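PDB 3SQR: laccase from Botrytis aclada, which oxidises hydroquinones and related phenols at its copper sites while reducing dioxygen to water, and probably degrades lignin and detoxifies the products. Local coordinates for residues V199-D204 against I268-D273; D204-S209 against A224-L229; Y387-E392 against E486-F491. All blocks are in the same frame, centred on the assembly; numbering follows the deposited sequence.

Contact 1: V199-D204 against I268-D273; sequences VIFLQD and INVGID. With NAG (2-acetamido-2-deoxy-beta-D-glucopyranose), chain C.
I268 lays its side chain against V199 and F201 of the adjoining strand. I268 CB stands 4.0 Å from F201 CD1. CG1 meets V199 CG1, and the terminal I268 CD1 touches V199 CG1 and F201 CE1, both at 3.8 Å. V199 CG1 sits over the centre of the F201 ring, while V270 CG1 approaches that ring at its edge, 3.5 Å from F201 CD1. T164 and W166 of strand 163-169 pack on the same cluster. The backbones run parallel, with L202 bonded through both its polar atoms: N gives to I268 O (2.8 Å), and O accepts from V270 N. An N-acetylglucosamine donates its N2 to V199 O (2.8 Å). Where strand 262-269 ends, N269 OD1 accepts from G271 N in an Asx turn, its ND2 held by I305 O. D204, its CG between the backbone N and the carbonyl carbon (chi1 43°), then accepts from two successive backbone N-H groups through syn lone pairs, I272 N at OD1 and D273 N at OD2, both 2.8 Å. This is a parallel strand pair of the second cupredoxin domain, running into a loop that brings the D273 side chain about 5 Å from that of H531, a type 1 copper ligand.

Contact 2: D204-S209 against A224-L229; sequences DWAHES and ALENTL
The indole of W205 carries L229 CD1 over one face, 3.7 Å from the centroid of the five-membered ring, a CH-pi contact displaced toward the rim; R86 adds a cation-pi interaction. The H207 ring has E226 CB over one face, 3.8 Å from its centroid, and W205 CD1 in plane at its edge, while Y84 also stacks on it. H207 NE2 bonds D82 OD2, the same oxygen that takes N227 ND2. E226 bends at chi2 (74°), and its OE1 accepts the backbone N of H207 at 2.8 Å, met from above the carboxylate plane. The same OE1 lies only 2.7 Å from E208 OE2, with the two carboxylates nearly perpendicular (83°); at that separation one acid probably holds a proton. L225 packs with its two methyls, CD1 against D204 CG at 3.7 Å and CD2 against A206 CB. In the backbone, W205 and N227 exchange two hydrogen bonds, N to O each way, whereas E226 N is buried without a partner. The pairing is that of an antiparallel edge strand, 227-230, added to strand 195-205 in the second cupredoxin domain, the chain between them passing through helix 210-217.

Contact 3: Y387-E392 against E486-F491; sequences YSLVDE and ESPAKF. With NAG (2-acetamido-2-deoxy-beta-D-glucopyranose), chain I.
Y387 reaches F491 with its hydroxyl: OH lies 3.5 Å from F491 CD2 and 3.9 Å from P488 CB, while the phenol carbon CZ stays 4.1 Å from CD2 of F491. The tyrosine gets there with CG set between its backbone N and carbonyl carbon (chi1 68°). L389, two residues on, comes to the same ring at its edge, CD1 in the plane and 3.8 Å from F491 CE2. On one face of F491 lies P488 CA, 3.5 Å above the plane and over the centre, so the phenylalanine folds back on its own turn. Two backbone bonds hold that turn, K490 N to S487 O and F491 N to P488 O, and this is the dense part of the contact. The strand belongs to the third cupredoxin domain: 387-398 runs parallel to 448-455 in its sheet, and 486-491 lies in the long loop between strands 472-478 and 498-499, whose F491 packs on V450, V475 and A476 of that sheet. Away from F491 the packing thins. L389 CD1 is 4.1 Å from P488 CG, no hydrogen bond crosses between the segments, and only 138 Å² is buried in all. The outer side of the turn is solvent: A489 and K490 are exposed there, and neither the methyl of A489 nor the E486 side chain beyond CB is modelled. At the other end of 387-392 a sugar joins the surroundings. The N-acetylglucosamine gives its N2 to D391 O at 2.6 Å, and its methyl C8 comes 3.6 Å from E392 OE2, whose partner oxygen OE1 is bonded to Y451 OH.

Overall arrangement
Contacts 1 and 2 form one continuous piece of sheet, their centres 12 Å apart. Strand 195-205 is the middle member, with 262-269 on one flank and 227-230 on the other; Q203 O probably bonds L229 N at 2.9 Å, and I272 CD1 packs on L225 CD1 at 3.8 Å. D204 belongs to both. On the contact 1 side the chain comes close to the type 1 copper: the D273 side chain is about 5 Å from that of H531, the shared D204 side chain about 11 Å from it. Contact 3 stands apart in the third domain, centre to centre 32 Å from contact 1 and 39 Å from contact 2, away from the copper sites.

Contact 1: V199-D204 against I268-D273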
ATOM      1  N   VAL A 199      -8.229  -5.474  10.323  1.00 23.94           N
ATOM      2  CA  VAL A 199      -6.850  -5.276   9.840  1.00 23.73           C
ATOM      3  C   VAL A 199      -5.871  -5.388  10.991  1.00 23.13           C
ATOM      4  O   VAL A 199      -6.182  -5.047  12.177  1.00 25.85           O
ATOM      5  CB  VAL A 199      -6.722  -3.897   9.159  1.00 22.86           C
ATOM      6  CG1 VAL A 199      -5.287  -3.560   8.866  1.00 24.57           C
ATOM      7  CG2 VAL A 199      -7.475  -3.853   7.788  1.00 25.29           C
ATOM      8  N   ILE A 200      -4.711  -5.886  10.684  1.00 22.65           N
ATOM      9  CA  ILE A 200      -3.540  -5.779  11.583  1.00 24.21           C
ATOM     10  C   ILE A 200      -2.460  -5.114  10.760  1.00 22.54           C
ATOM     11  O   ILE A 200      -1.956  -5.683   9.787  1.00 21.84           O
ATOM     12  CB  ILE A 200      -3.001  -7.160  12.037  1.00 23.95           C
ATOM     13  CG1 ILE A 200      -4.100  -7.922  12.788  1.00 27.23           C
ATOM     14  CG2 ILE A 200      -1.704  -6.997  12.870  1.00 23.04           C
ATOM     15  CD1 ILE A 200      -3.746  -9.328  13.235  1.00 27.69           C
ATOM     16  N   PHE A 201      -2.187  -3.842  11.075  1.00 21.67           N
ATOM     17  CA  PHE A 201      -1.130  -3.103  10.471  1.00 21.49           C
ATOM     18  C   PHE A 201       0.224  -3.498  11.011  1.00 22.57           C
ATOM     19  O   PHE A 201       0.387  -3.752  12.192  1.00 23.88           O
ATOM     20  CB  PHE A 201      -1.320  -1.607  10.671  1.00 19.94           C
ATOM     21  CG  PHE A 201      -2.481  -1.047   9.897  1.00 21.36           C
ATOM     22  CD1 PHE A 201      -2.364  -0.861   8.526  1.00 22.08           C
ATOM     23  CD2 PHE A 201      -3.670  -0.711  10.518  1.00 22.20           C
ATOM     24  CE1 PHE A 201      -3.394  -0.362   7.813  1.00 22.09           C
ATOM     25  CE2 PHE A 201      -4.711  -0.167   9.802  1.00 23.94           C
ATOM     26  CZ  PHE A 201      -4.566   0.022   8.454  1.00 23.83           C
ATOM     27  N   LEU A 202       1.174  -3.639  10.116  1.00 21.29           N
ATOM     28  CA  LEU A 202       2.560  -3.940  10.482  1.00 22.13           C
ATOM     29  C   LEU A 202       3.393  -2.769   9.970  1.00 21.78           C
ATOM     30  O   LEU A 202       3.305  -2.408   8.805  1.00 21.04           O
ATOM     31  CB  LEU A 202       2.981  -5.268   9.874  1.00 22.26           C
ATOM     32  CG  LEU A 202       2.177  -6.504  10.181  1.00 23.97           C
ATOM     33  CD1 LEU A 202       2.585  -7.634   9.213  1.00 22.70           C
ATOM     34  CD2 LEU A 202       2.333  -6.858  11.668  1.00 22.95           C
ATOM     35  N   GLN A 203       4.190  -2.142  10.819  1.00 22.79           N
ATOM     36  CA  GLN A 203       5.004  -1.021  10.387  1.00 22.13           C
ATOM     37  C   GLN A 203       6.204  -0.838  11.294  1.00 24.04           C
ATOM     38  O   GLN A 203       6.248  -1.307  12.420  1.00 23.64           O
ATOM     39  CB  GLN A 203       4.194   0.265  10.387  1.00 23.42           C
ATOM     40  CG  GLN A 203       3.687   0.618  11.770  1.00 23.12           C
ATOM     41  CD  GLN A 203       2.730   1.770  11.809  1.00 24.73           C
ATOM     42  OE1 GLN A 203       1.595   1.625  12.196  1.00 25.15           O
ATOM     43  NE2 GLN A 203       3.230   2.965  11.509  1.00 23.48           N
ATOM     44  N   ASP A 204       7.179  -0.150  10.738  1.00 22.84           N
ATOM     45  CA  ASP A 204       8.223   0.510  11.507  1.00 22.98           C
ATOM     46  C   ASP A 204       7.559   1.707  12.181  1.00 23.44           C
ATOM     47  O   ASP A 204       6.419   2.077  11.848  1.00 22.44           O
ATOM     48  CB  ASP A 204       9.433   0.933  10.629  1.00 22.93           C
ATOM     49  CG  ASP A 204       9.047   1.543   9.297  1.00 25.59           C
ATOM     50  OD1 ASP A 204       7.926   2.103   9.166  1.00 23.66           O
ATOM     51  OD2 ASP A 204       9.887   1.468   8.367  1.00 26.07           O
ATOM     52  N   ILE A 268      -1.648  -5.954   6.635  1.00 22.68           N
ATOM     53  CA  ILE A 268      -1.105  -4.858   5.797  1.00 21.40           C
ATOM     54  C   ILE A 268       0.209  -4.395   6.296  1.00 21.63           C
ATOM     55  O   ILE A 268       0.335  -4.004   7.454  1.00 21.33           O
ATOM     56  CB  ILE A 268      -2.042  -3.658   5.677  1.00 22.03           C
ATOM     57  CG1 ILE A 268      -3.503  -4.102   5.550  1.00 21.81           C
ATOM     58  CG2 ILE A 268      -1.551  -2.681   4.464  1.00 21.05           C
ATOM     59  CD1 ILE A 268      -4.443  -2.987   5.244  1.00 22.35           C
ATOM     60  N   ASN A 269       1.195  -4.360   5.404  1.00 21.91           N
ATOM     61  CA  ASN A 269       2.482  -3.757   5.731  1.00 21.51           C
ATOM     62  C   ASN A 269       2.439  -2.282   5.256  1.00 21.84           C
ATOM     63  O   ASN A 269       2.351  -2.025   4.097  1.00 22.38           O
ATOM     64  CB  ASN A 269       3.638  -4.549   5.096  1.00 21.73           C
ATOM     65  CG  ASN A 269       5.003  -3.908   5.246  1.00 20.98           C
ATOM     66  OD1 ASN A 269       5.203  -2.768   5.748  1.00 22.30           O
ATOM     67  ND2 ASN A 269       6.019  -4.666   4.717  1.00 21.11           N
ATOM     68  N   VAL A 270       2.526  -1.388   6.200  1.00 22.06           N
ATOM     69  CA  VAL A 270       2.392   0.060   5.952  1.00 21.39           C
ATOM     70  C   VAL A 270       3.577   0.842   6.473  1.00 21.34           C
ATOM     71  O   VAL A 270       3.488   2.064   6.686  1.00 22.22           O
ATOM     72  CB  VAL A 270       1.072   0.613   6.559  1.00 21.02           C
ATOM     73  CG1 VAL A 270      -0.118  -0.108   5.922  1.00 18.71           C
ATOM     74  CG2 VAL A 270       1.077   0.545   8.117  1.00 21.73           C
ATOM     75  N   GLY A 271       4.738   0.201   6.551  1.00 22.96           N
ATOM     76  CA  GLY A 271       5.903   0.814   7.070  1.00 24.11           C
ATOM     77  C   GLY A 271       6.538   1.723   6.028  1.00 24.69           C
ATOM     78  O   GLY A 271       6.152   1.689   4.838  1.00 25.50           O
ATOM     79  N   ILE A 272       7.425   2.587   6.503  1.00 24.17           N
ATOM     80  CA  ILE A 272       8.228   3.499   5.665  1.00 25.67           C
ATOM     81  C   ILE A 272       9.241   2.664   4.905  1.00 23.88           C
ATOM     82  O   ILE A 272       9.480   2.848   3.727  1.00 23.18           O
ATOM     83  CB  ILE A 272       8.973   4.496   6.620  1.00 25.83           C
ATOM     84  CG1 ILE A 272       7.981   5.456   7.228  1.00 29.94           C
ATOM     85  CG2 ILE A 272      10.112   5.260   5.933  1.00 28.77           C
ATOM     86  CD1 ILE A 272       8.563   6.162   8.466  1.00 30.90           C
ATOM     87  N   ASP A 273       9.846   1.738   5.621  1.00 24.56           N
ATOM     88  CA  ASP A 273      10.869   0.855   5.022  1.00 24.31           C
ATOM     89  C   ASP A 273      11.024  -0.363   5.853  1.00 23.39           C
ATOM     90  O   ASP A 273      11.986  -0.503   6.603  1.00 23.74           O
ATOM     91  CB  ASP A 273      12.188   1.586   4.912  1.00 24.96           C
ATOM     92  CG  ASP A 273      13.193   0.869   3.984  1.00 25.94           C
ATOM     93  OD1 ASP A 273      12.958  -0.284   3.619  1.00 29.70           O
ATOM     94  OD2 ASP A 273      14.199   1.495   3.611  1.00 31.03           O
TER
HETATM   95  C1  NAG C   1      -6.568  -2.915  14.591  1.00 31.04           C
HETATM   96  C2  NAG C   1      -7.645  -3.879  15.081  1.00 29.14           C
HETATM   97  C3  NAG C   1      -8.931  -3.526  14.360  1.00 36.68           C
HETATM   98  C4  NAG C   1      -9.336  -2.078  14.595  1.00 37.69           C
HETATM   99  C5  NAG C   1      -8.115  -1.123  14.401  1.00 38.99           C
HETATM  100  C6  NAG C   1      -8.264   0.120  15.242  1.00 41.32           C
HETATM  101  C7  NAG C   1      -7.490  -6.266  15.453  1.00 32.46           C
HETATM  102  C8  NAG C   1      -7.253  -7.654  14.883  1.00 30.94           C
HETATM  103  N2  NAG C   1      -7.382  -5.218  14.649  1.00 27.78           N
HETATM  104  O3  NAG C   1      -9.985  -4.393  14.709  1.00 37.44           O
HETATM  105  O4  NAG C   1     -10.379  -1.710  13.673  1.00 40.51           O
HETATM  106  O5  NAG C   1      -6.923  -1.623  14.954  1.00 32.08           O
HETATM  107  O6  NAG C   1      -7.367   1.127  14.771  1.00 47.28           O
HETATM  108  O7  NAG C   1      -7.779  -6.070  16.637  1.00 30.21           O

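Contact 2: D204-S209 against A224-L229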
ATOM      1  N   ASP A 204       7.179  -0.150  10.738  1.00 22.84           N
ATOM      2  CA  ASP A 204       8.223   0.510  11.507  1.00 22.98           C
ATOM      3  C   ASP A 204       7.559   1.707  12.181  1.00 23.44           C
ATOM      4  O   ASP A 204       6.419   2.077  11.848  1.00 22.44           O
ATOM      5  CB  ASP A 204       9.433   0.933  10.629  1.00 22.93           C
ATOM      6  CG  ASP A 204       9.047   1.543   9.297  1.00 25.59           C
ATOM      7  OD1 ASP A 204       7.926   2.103   9.166  1.00 23.66           O
ATOM      8  OD2 ASP A 204       9.887   1.468   8.367  1.00 26.07           O
ATOM      9  N   TRP A 205       8.266   2.321  13.110  1.00 24.08           N
ATOM     10  CA  TRP A 205       7.732   3.510  13.741  1.00 24.84           C
ATOM     11  C   TRP A 205       8.843   4.314  14.339  1.00 24.45           C
ATOM     12  O   TRP A 205       9.567   3.803  15.220  1.00 24.83           O
ATOM     13  CB  TRP A 205       6.759   3.113  14.845  1.00 25.83           C
ATOM     14  CG  TRP A 205       6.118   4.273  15.465  1.00 24.28           C
ATOM     15  CD1 TRP A 205       6.244   4.682  16.768  1.00 26.69           C
ATOM     16  CD2 TRP A 205       5.220   5.192  14.846  1.00 26.04           C
ATOM     17  NE1 TRP A 205       5.509   5.828  16.974  1.00 24.72           N
ATOM     18  CE2 TRP A 205       4.866   6.171  15.820  1.00 25.00           C
ATOM     19  CE3 TRP A 205       4.696   5.323  13.567  1.00 26.58           C
ATOM     20  CZ2 TRP A 205       4.019   7.214  15.536  1.00 24.18           C
ATOM     21  CZ3 TRP A 205       3.865   6.380  13.280  1.00 26.27           C
ATOM     22  CH2 TRP A 205       3.511   7.308  14.284  1.00 25.97           C
ATOM     23  N   ALA A 206       9.003   5.543  13.845  1.00 23.83           N
ATOM     24  CA  ALA A 206      10.041   6.416  14.344  1.00 24.22           C
ATOM     25  C   ALA A 206       9.576   7.040  15.663  1.00 26.30           C
ATOM     26  O   ALA A 206       8.371   7.074  15.924  1.00 24.11           O
ATOM     27  CB  ALA A 206      10.338   7.515  13.339  1.00 23.19           C
ATOM     28  N   HIS A 207      10.534   7.544  16.459  1.00 25.07           N
ATOM     29  CA  HIS A 207      10.180   8.373  17.635  1.00 26.03           C
ATOM     30  C   HIS A 207      10.388   9.813  17.397  1.00 27.16           C
ATOM     31  O   HIS A 207      10.598  10.583  18.361  1.00 27.92           O
ATOM     32  CB  HIS A 207      10.913   7.893  18.878  1.00 24.83           C
ATOM     33  CG  HIS A 207      10.356   6.625  19.413  1.00 25.00           C
ATOM     34  ND1 HIS A 207      10.956   5.929  20.436  1.00 24.93           N
ATOM     35  CD2 HIS A 207       9.237   5.934  19.086  1.00 24.71           C
ATOM     36  CE1 HIS A 207      10.243   4.856  20.699  1.00 24.22           C
ATOM     37  NE2 HIS A 207       9.190   4.834  19.884  1.00 27.14           N
ATOM     38  N   GLU A 208      10.242  10.230  16.119  1.00 27.03           N
ATOM     39  CA  GLU A 208      10.231  11.587  15.695  1.00 27.94           C
ATOM     40  C   GLU A 208       9.608  11.611  14.292  1.00 28.86           C
ATOM     41  O   GLU A 208       9.496  10.589  13.659  1.00 27.80           O
ATOM     42  CB  GLU A 208      11.640  12.141  15.660  1.00 29.53           C
ATOM     43  CG  GLU A 208      12.609  11.355  14.732  1.00 29.45           C
ATOM     44  CD  GLU A 208      13.073   9.997  15.270  1.00 31.04           C
ATOM     45  OE1 GLU A 208      13.285   9.926  16.487  1.00 32.10           O
ATOM     46  OE2 GLU A 208      13.260   9.003  14.477  1.00 31.14           O
ATOM     47  N   SER A 209       9.245  12.787  13.806  1.00 27.57           N
ATOM     48  CA  SER A 209       8.628  12.905  12.488  1.00 27.17           C
ATOM     49  C   SER A 209       9.644  12.464  11.469  1.00 27.91           C
ATOM     50  O   SER A 209      10.799  12.869  11.508  1.00 27.20           O
ATOM     51  CB  SER A 209       8.254  14.337  12.179  1.00 27.03           C
ATOM     52  OG  SER A 209       7.763  14.556  10.838  1.00 26.36           O
ATOM     53  N   ALA A 224      17.735   3.496  10.641  1.00 28.87           N
ATOM     54  CA  ALA A 224      17.121   2.538  11.559  1.00 26.80           C
ATOM     55  C   ALA A 224      16.174   3.357  12.428  1.00 28.22           C
ATOM     56  O   ALA A 224      16.574   4.360  13.042  1.00 27.01           O
ATOM     57  CB  ALA A 224      18.139   1.835  12.423  1.00 27.82           C
ATOM     58  N   LEU A 225      14.894   2.994  12.387  1.00 25.75           N
ATOM     59  CA  LEU A 225      13.905   3.696  13.216  1.00 25.25           C
ATOM     60  C   LEU A 225      13.848   3.060  14.566  1.00 25.45           C
ATOM     61  O   LEU A 225      14.349   1.939  14.821  1.00 25.84           O
ATOM     62  CB  LEU A 225      12.530   3.701  12.520  1.00 25.38           C
ATOM     63  CG  LEU A 225      12.531   4.349  11.144  1.00 23.88           C
ATOM     64  CD1 LEU A 225      11.149   4.383  10.549  1.00 22.10           C
ATOM     65  CD2 LEU A 225      13.166   5.746  11.153  1.00 27.30           C
ATOM     66  N   GLU A 226      13.195   3.770  15.480  1.00 26.20           N
ATOM     67  CA  GLU A 226      13.334   3.411  16.897  1.00 26.41           C
ATOM     68  C   GLU A 226      12.505   2.257  17.325  1.00 25.99           C
ATOM     69  O   GLU A 226      12.837   1.554  18.262  1.00 25.84           O
ATOM     70  CB  GLU A 226      12.975   4.615  17.735  1.00 27.68           C
ATOM     71  CG  GLU A 226      14.000   5.726  17.746  1.00 26.59           C
ATOM     72  CD  GLU A 226      14.090   6.568  16.461  1.00 32.04           C
ATOM     73  OE1 GLU A 226      13.117   6.648  15.692  1.00 29.13           O
ATOM     74  OE2 GLU A 226      15.178   7.109  16.167  1.00 35.70           O
ATOM     75  N   ASN A 227      11.411   1.981  16.635  1.00 24.45           N
ATOM     76  CA  ASN A 227      10.585   0.902  17.074  1.00 23.22           C
ATOM     77  C   ASN A 227       9.752   0.390  15.880  1.00 22.81           C
ATOM     78  O   ASN A 227      10.026   0.767  14.739  1.00 24.50           O
ATOM     79  CB  ASN A 227       9.652   1.354  18.205  1.00 22.97           C
ATOM     80  CG  ASN A 227       9.294   0.242  19.141  1.00 21.39           C
ATOM     81  OD1 ASN A 227       9.826  -0.857  19.068  1.00 24.02           O
ATOM     82  ND2 ASN A 227       8.330   0.541  20.079  1.00 22.58           N
ATOM     83  N   THR A 228       8.841  -0.506  16.181  1.00 23.63           N
ATOM     84  CA  THR A 228       7.815  -0.998  15.231  1.00 24.22           C
ATOM     85  C   THR A 228       6.473  -0.928  15.951  1.00 24.89           C
ATOM     86  O   THR A 228       6.439  -0.879  17.174  1.00 24.63           O
ATOM     87  CB  THR A 228       8.081  -2.419  14.770  1.00 24.30           C
ATOM     88  OG1 THR A 228       7.874  -3.328  15.866  1.00 24.05           O
ATOM     89  CG2 THR A 228       9.549  -2.574  14.224  1.00 24.83           C
ATOM     90  N   LEU A 229       5.374  -0.971  15.191  1.00 24.04           N
ATOM     91  CA  LEU A 229       4.015  -1.073  15.766  1.00 24.01           C
ATOM     92  C   LEU A 229       3.300  -2.174  15.091  1.00 24.66           C
ATOM     93  O   LEU A 229       3.469  -2.411  13.883  1.00 24.38           O
ATOM     94  CB  LEU A 229       3.215   0.182  15.565  1.00 23.63           C
ATOM     95  CG  LEU A 229       3.769   1.474  16.183  1.00 23.64           C
ATOM     96  CD1 LEU A 229       2.941   2.629  15.742  1.00 21.85           C
ATOM     97  CD2 LEU A 229       3.783   1.405  17.660  1.00 24.36           C
TER

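Contact 3: Y387-E392 against E486-F491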
ATOM      1  N   TYR A 387       0.425  -8.575 -26.133  1.00 32.56           N
ATOM      2  CA  TYR A 387       0.979  -7.401 -25.505  1.00 32.74           C
ATOM      3  C   TYR A 387       2.076  -6.643 -26.248  1.00 32.22           C
ATOM      4  O   TYR A 387       2.744  -7.173 -27.180  1.00 34.13           O
ATOM      5  CB  TYR A 387       1.457  -7.813 -24.093  1.00 31.51           C
ATOM      6  CG  TYR A 387       2.633  -8.743 -24.077  1.00 30.32           C
ATOM      7  CD1 TYR A 387       3.935  -8.275 -24.216  1.00 31.02           C
ATOM      8  CD2 TYR A 387       2.441 -10.119 -23.920  1.00 28.84           C
ATOM      9  CE1 TYR A 387       5.030  -9.163 -24.193  1.00 31.60           C
ATOM     10  CE2 TYR A 387       3.495 -11.004 -23.895  1.00 33.33           C
ATOM     11  CZ  TYR A 387       4.795 -10.542 -24.040  1.00 29.59           C
ATOM     12  OH  TYR A 387       5.831 -11.477 -24.016  1.00 31.61           O
ATOM     13  N   SER A 388       2.286  -5.392 -25.859  1.00 33.08           N
ATOM     14  CA  SER A 388       3.508  -4.680 -26.185  1.00 33.83           C
ATOM     15  C   SER A 388       4.372  -4.668 -24.914  1.00 32.96           C
ATOM     16  O   SER A 388       3.826  -4.645 -23.812  1.00 31.26           O
ATOM     17  CB  SER A 388       3.243  -3.256 -26.627  1.00 34.75           C
ATOM     18  OG  SER A 388       2.952  -2.425 -25.521  1.00 41.03           O
ATOM     19  N   LEU A 389       5.681  -4.774 -25.093  1.00 31.96           N
ATOM     20  CA  LEU A 389       6.601  -4.837 -23.971  1.00 32.48           C
ATOM     21  C   LEU A 389       7.292  -3.503 -23.759  1.00 31.84           C
ATOM     22  O   LEU A 389       7.835  -2.891 -24.671  1.00 31.59           O
ATOM     23  CB  LEU A 389       7.616  -5.944 -24.198  1.00 32.76           C
ATOM     24  CG  LEU A 389       8.392  -6.243 -22.896  1.00 33.01           C
ATOM     25  CD1 LEU A 389       8.636  -7.723 -22.703  1.00 35.68           C
ATOM     26  CD2 LEU A 389       9.628  -5.392 -22.838  1.00 32.67           C
ATOM     27  N   VAL A 390       7.280  -3.009 -22.538  1.00 31.27           N
ATOM     28  CA  VAL A 390       7.986  -1.798 -22.230  1.00 30.50           C
ATOM     29  C   VAL A 390       9.023  -2.182 -21.201  1.00 30.90           C
ATOM     30  O   VAL A 390       8.703  -2.853 -20.246  1.00 30.17           O
ATOM     31  CB  VAL A 390       7.059  -0.725 -21.657  1.00 31.62           C
ATOM     32  CG1 VAL A 390       7.840   0.393 -21.013  1.00 30.48           C
ATOM     33  CG2 VAL A 390       6.112  -0.174 -22.767  1.00 30.78           C
ATOM     34  N   ASP A 391      10.256  -1.739 -21.404  1.00 29.33           N
ATOM     35  CA  ASP A 391      11.343  -2.123 -20.518  1.00 30.01           C
ATOM     36  C   ASP A 391      11.902  -0.867 -19.905  1.00 29.26           C
ATOM     37  O   ASP A 391      12.167   0.139 -20.584  1.00 30.22           O
ATOM     38  CB  ASP A 391      12.469  -2.904 -21.256  1.00 30.01           C
ATOM     39  CG  ASP A 391      13.717  -3.123 -20.346  1.00 32.40           C
ATOM     40  OD1 ASP A 391      13.656  -4.023 -19.520  1.00 31.44           O
ATOM     41  OD2 ASP A 391      14.703  -2.358 -20.436  1.00 37.80           O
ATOM     42  N   GLU A 392      12.081  -0.900 -18.590  1.00 28.44           N
ATOM     43  CA  GLU A 392      12.691   0.185 -17.892  1.00 28.14           C
ATOM     44  C   GLU A 392      13.656  -0.362 -16.837  1.00 27.28           C
ATOM     45  O   GLU A 392      13.508  -1.473 -16.352  1.00 27.45           O
ATOM     46  CB  GLU A 392      11.638   1.106 -17.296  1.00 29.39           C
ATOM     47  CG  GLU A 392      10.923   1.922 -18.433  1.00 31.34           C
ATOM     48  CD  GLU A 392      10.341   3.165 -17.965  1.00 36.24           C
ATOM     49  OE1 GLU A 392       9.664   3.145 -16.903  1.00 36.21           O
ATOM     50  OE2 GLU A 392      10.516   4.169 -18.686  1.00 33.94           O
ATOM     51  N   GLU A 486      15.291 -13.641 -24.532  1.00 40.33           N
ATOM     52  CA  GLU A 486      14.986 -14.954 -23.969  1.00 38.23           C
ATOM     53  C   GLU A 486      13.963 -14.882 -22.826  1.00 37.28           C
ATOM     54  O   GLU A 486      13.187 -15.810 -22.610  1.00 35.91           O
ATOM     55  CB  GLU A 486      16.281 -15.655 -23.472  1.00 38.66           C
ATOM     56  N   SER A 487      14.008 -13.811 -22.031  1.00 35.88           N
ATOM     57  CA  SER A 487      13.186 -13.807 -20.815  1.00 34.90           C
ATOM     58  C   SER A 487      11.688 -13.855 -21.106  1.00 34.37           C
ATOM     59  O   SER A 487      10.967 -14.585 -20.436  1.00 32.21           O
ATOM     60  CB  SER A 487      13.558 -12.597 -19.949  1.00 35.43           C
ATOM     61  OG  SER A 487      14.894 -12.749 -19.468  1.00 33.31           O
ATOM     62  N   PRO A 488      11.231 -13.102 -22.130  1.00 32.79           N
ATOM     63  CA  PRO A 488       9.773 -13.103 -22.375  1.00 34.40           C
ATOM     64  C   PRO A 488       9.152 -14.487 -22.636  1.00 35.66           C
ATOM     65  O   PRO A 488       8.021 -14.750 -22.235  1.00 35.73           O
ATOM     66  CB  PRO A 488       9.617 -12.140 -23.546  1.00 35.00           C
ATOM     67  CG  PRO A 488      10.711 -11.185 -23.342  1.00 34.39           C
ATOM     68  CD  PRO A 488      11.886 -12.053 -22.927  1.00 34.07           C
ATOM     69  N   ALA A 489       9.891 -15.386 -23.283  1.00 37.03           N
ATOM     70  CA  ALA A 489       9.337 -16.680 -23.556  1.00 37.96           C
ATOM     71  C   ALA A 489       9.081 -17.467 -22.305  1.00 38.51           C
ATOM     72  O   ALA A 489       8.337 -18.419 -22.354  1.00 40.07           O
ATOM     73  N   LYS A 490       9.710 -17.084 -21.185  1.00 37.96           N
ATOM     74  CA  LYS A 490       9.453 -17.702 -19.908  1.00 38.01           C
ATOM     75  C   LYS A 490       8.367 -17.012 -19.040  1.00 35.72           C
ATOM     76  O   LYS A 490       8.030 -17.514 -17.977  1.00 37.72           O
ATOM     77  CB  LYS A 490      10.760 -17.783 -19.110  1.00 39.63           C
ATOM     78  CG  LYS A 490      11.737 -18.863 -19.630  1.00 44.11           C
ATOM     79  CD  LYS A 490      11.612 -20.177 -18.795  1.00 48.91           C
ATOM     80  CE  LYS A 490      12.166 -21.432 -19.505  1.00 51.56           C
ATOM     81  NZ  LYS A 490      12.085 -22.609 -18.575  1.00 52.12           N
ATOM     82  N   PHE A 491       7.827 -15.891 -19.483  1.00 34.70           N
ATOM     83  CA  PHE A 491       6.660 -15.263 -18.820  1.00 32.38           C
ATOM     84  C   PHE A 491       5.535 -16.247 -18.648  1.00 33.83           C
ATOM     85  O   PHE A 491       5.246 -17.059 -19.567  1.00 33.79           O
ATOM     86  CB  PHE A 491       6.108 -14.125 -19.673  1.00 32.20           C
ATOM     87  CG  PHE A 491       6.976 -12.943 -19.769  1.00 29.61           C
ATOM     88  CD1 PHE A 491       8.095 -12.781 -18.921  1.00 30.00           C
ATOM     89  CD2 PHE A 491       6.666 -11.923 -20.671  1.00 29.25           C
ATOM     90  CE1 PHE A 491       8.858 -11.676 -19.001  1.00 24.68           C
ATOM     91  CE2 PHE A 491       7.446 -10.805 -20.736  1.00 28.15           C
ATOM     92  CZ  PHE A 491       8.568 -10.687 -19.911  1.00 28.82           C
TER
HETATM   93  C1  NAG I 558      14.967   2.080 -21.212  1.00 36.32           C
HETATM   94  C2  NAG I 558      14.077   1.951 -22.441  1.00 36.91           C
HETATM   95  C3  NAG I 558      14.299   0.583 -23.068  1.00 36.02           C
HETATM   96  C4  NAG I 558      15.770   0.356 -23.351  1.00 37.80           C
HETATM   97  C5  NAG I 558      16.523   0.458 -22.024  1.00 37.39           C
HETATM   98  C6  NAG I 558      18.028   0.191 -22.201  1.00 39.33           C
HETATM   99  C7  NAG I 558      11.937   3.196 -22.520  1.00 36.30           C
HETATM  100  C8  NAG I 558      10.462   3.235 -22.199  1.00 39.83           C
HETATM  101  N2  NAG I 558      12.628   2.123 -22.169  1.00 33.11           N
HETATM  102  O3  NAG I 558      13.557   0.573 -24.256  1.00 32.79           O
HETATM  103  O4  NAG I 558      15.936  -0.948 -23.863  1.00 37.20           O
HETATM  104  O5  NAG I 558      16.319   1.789 -21.576  1.00 32.78           O
HETATM  105  O6  NAG I 558      18.509   1.161 -23.107  1.00 36.50           O
HETATM  106  O7  NAG I 558      12.439   4.160 -23.088  1.00 38.95           O